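Local coordinates for 3-deoxy-D-manno-octulosonate 8-phosphate phosphatase KdsC (Haemophilus influenzae, PDB 4HGP) that catalyses the hydrolysis of 3-deoxy-D-manno-octulosonate 8-phosphate to 3-deoxy-D-manno-octulosonate and inorganic phosphate with magnesium as cofactor, and works as a homotetramer, at the interface of chains A and B. Coordinates in Å, arbitrary orientation; residue numbers count along the deposited sequence, not the author numbering. Chains: chain A/B, 3-deoxy-D-manno-octulosonate 8-phosphate phosphatase KdsC.

The interface of chains A and B. Residues chain A 37-39; chain B 16-17, 21, 107-108, 126.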
loop_
_atom_site.group_PDB
_atom_site.type_symbol
_atom_site.label_atom_id
_atom_site.label_comp_id
_atom_site.label_asym_id
_atom_site.label_seq_id
_atom_site.Cartn_x
_atom_site.Cartn_y
_atom_site.Cartn_z
ATOM N N HIS A 37 -10.355 6.505 1.526
ATOM C CA HIS A 37 -10.606 6.041 0.166
ATOM C C HIS A 37 -11.622 6.921 -0.575
ATOM O O HIS A 37 -12.664 7.278 -0.033
ATOM C CB HIS A 37 -11.027 4.574 0.183
ATOM C CG HIS A 37 -11.034 3.950 -1.172
ATOM N ND1 HIS A 37 -10.019 3.135 -1.622
ATOM C CD2 HIS A 37 -11.909 4.061 -2.196
ATOM C CE1 HIS A 37 -10.279 2.753 -2.857
ATOM N NE2 HIS A 37 -11.418 3.306 -3.233
ATOM N N VAL A 38 -11.311 7.282 -1.817
ATOM C CA VAL A 38 -12.150 8.214 -2.577
ATOM C C VAL A 38 -13.581 7.732 -2.852
ATOM O O VAL A 38 -14.522 8.525 -2.792
ATOM C CB VAL A 38 -11.461 8.664 -3.895
ATOM C CG1 VAL A 38 -11.488 7.562 -4.937
ATOM C CG2 VAL A 38 -12.118 9.885 -4.431
ATOM N N ARG A 39 -13.747 6.436 -3.125
ATOM C CA ARG A 39 -15.067 5.879 -3.392
ATOM C C ARG A 39 -15.864 5.776 -2.101
ATOM O O ARG A 39 -17.092 5.788 -2.113
ATOM C CB ARG A 39 -14.967 4.531 -4.111
ATOM C CG ARG A 39 -14.309 4.633 -5.480
ATOM C CD ARG A 39 -14.503 3.376 -6.309
ATOM N NE ARG A 39 -13.745 2.237 -5.791
ATOM C CZ ARG A 39 -12.516 1.915 -6.183
ATOM N NH1 ARG A 39 -11.888 2.656 -7.087
ATOM N NH2 ARG A 39 -11.903 0.863 -5.653
ATOM N N ASP B 16 -8.282 9.973 -9.314
ATOM C CA ASP B 16 -8.400 9.166 -8.108
ATOM C C ASP B 16 -9.054 7.838 -8.450
ATOM O O ASP B 16 -10.173 7.801 -8.989
ATOM C CB ASP B 16 -9.181 9.906 -7.013
ATOM C CG ASP B 16 -8.614 11.284 -6.719
ATOM O OD1 ASP B 16 -7.458 11.362 -6.249
ATOM O OD2 ASP B 16 -9.324 12.292 -6.953
ATOM N N GLY B 17 -8.338 6.756 -8.161
ATOM C CA GLY B 17 -8.829 5.414 -8.419
ATOM C C GLY B 17 -8.534 4.919 -9.826
ATOM O O GLY B 17 -8.918 3.808 -10.201
ATOM N N ASP B 21 -4.705 4.545 -6.610
ATOM C CA ASP B 21 -5.494 3.392 -6.165
ATOM C C ASP B 21 -6.724 3.782 -5.338
ATOM O O ASP B 21 -7.350 2.936 -4.702
ATOM C CB ASP B 21 -4.622 2.375 -5.405
ATOM C CG ASP B 21 -4.234 2.845 -4.014
ATOM O OD1 ASP B 21 -4.431 4.027 -3.702
ATOM O OD2 ASP B 21 -3.725 2.016 -3.218
ATOM N N ASP B 107 -13.407 5.080 -12.845
ATOM C CA ASP B 107 -13.604 4.022 -11.852
ATOM C C ASP B 107 -14.867 4.122 -11.004
ATOM O O ASP B 107 -15.134 3.226 -10.208
ATOM C CB ASP B 107 -12.421 3.982 -10.881
ATOM C CG ASP B 107 -12.486 5.097 -9.850
ATOM O OD1 ASP B 107 -12.180 6.243 -10.222
ATOM O OD2 ASP B 107 -12.846 4.839 -8.678
ATOM N N ASP B 108 -15.622 5.209 -11.123
ATOM C CA ASP B 108 -16.749 5.416 -10.221
ATOM C C ASP B 108 -17.897 6.163 -10.901
ATOM O O ASP B 108 -17.781 6.592 -12.047
ATOM C CB ASP B 108 -16.286 6.132 -8.940
ATOM C CG ASP B 108 -17.225 5.909 -7.754
ATOM O OD1 ASP B 108 -18.095 5.012 -7.818
ATOM O OD2 ASP B 108 -17.075 6.631 -6.743
ATOM N N ASP B 126 -10.867 -2.764 -10.450
ATOM C CA ASP B 126 -11.534 -2.703 -9.148
ATOM C C ASP B 126 -12.764 -1.779 -9.129
ATOM O O ASP B 126 -13.308 -1.467 -8.064
ATOM C CB ASP B 126 -10.544 -2.352 -8.024
ATOM C CG ASP B 126 -9.681 -1.138 -8.337
ATOM O OD1 ASP B 126 -9.260 -0.958 -9.494
ATOM O OD2 ASP B 126 -9.416 -0.359 -7.406
HETATM O O HOH W 1 -9.193 2.039 -7.732
#
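The guanidinium of A:Arg39 reaches across to chain B, with B:Asp126 O, a backbone carbonyl oxygen, 3.6 Å above one face and offset toward the rim. The opposite face is occupied from its own chain, where the imidazole NE2 of A:His37 sits over the centre, 3.3 Å from the plane. At the edge, in plane, lie the carboxylate oxygen B:Asp107 OD2 and water 1. Both are reached by A:Arg39 NH1, which donates to B:Asp107 OD2 at 2.9 Å in a salt bridge that is nearly straight, 162° at the hydrogen. The bond follows the guanidinium plane yet meets the oxygen from above the carboxylate plane, and the two planes stand 64° apart. A:Arg39 NH2 turns to B:Asp126 OD2 at 3.3 Å, a longer salt bridge tilted from the guanidinium plane. Water 1 lies 2.8 Å from A:Arg39 NH1 and links it to the carbonyl oxygen of B:Gly17; its second link, to B:Asp126 OD2, is unusually short and doubtful in detail. Two anchored nitrogens and the two occupied faces should restrict rotation of the guanidinium. In A:Arg39 the bend at chi3 (-70°) and the following turn about the next bond bring NH1 back toward the same B:Asp107 oxygen that lies beside CD. Nearer the backbone, A:Arg39 CG passes B:Asp108 OD2 at 3.6 Å. CG1 and CG2 of A:Val38 each lie 3.9 Å from B:Asp16 CB, the side chains crossing at about a right angle, while A:His37 CE1 approaches the backbone oxygen B:Asp21 O at 3.5 Å. In this HAD-family phosphatase B:Asp16 is the general acid/base of the DxD motif, its backbone carbonyl serving the magnesium; B:Asp107 and B:Asp108 form the acidic metal-binding motif IV. The chain A residues are likely substrate binders, so the contact probably completes an active site shared between subunits. Chain A contributes the junction of strand 30-37 with helix 38-49; chain B contributes loops, B:Asp107 directly following strand 102-106.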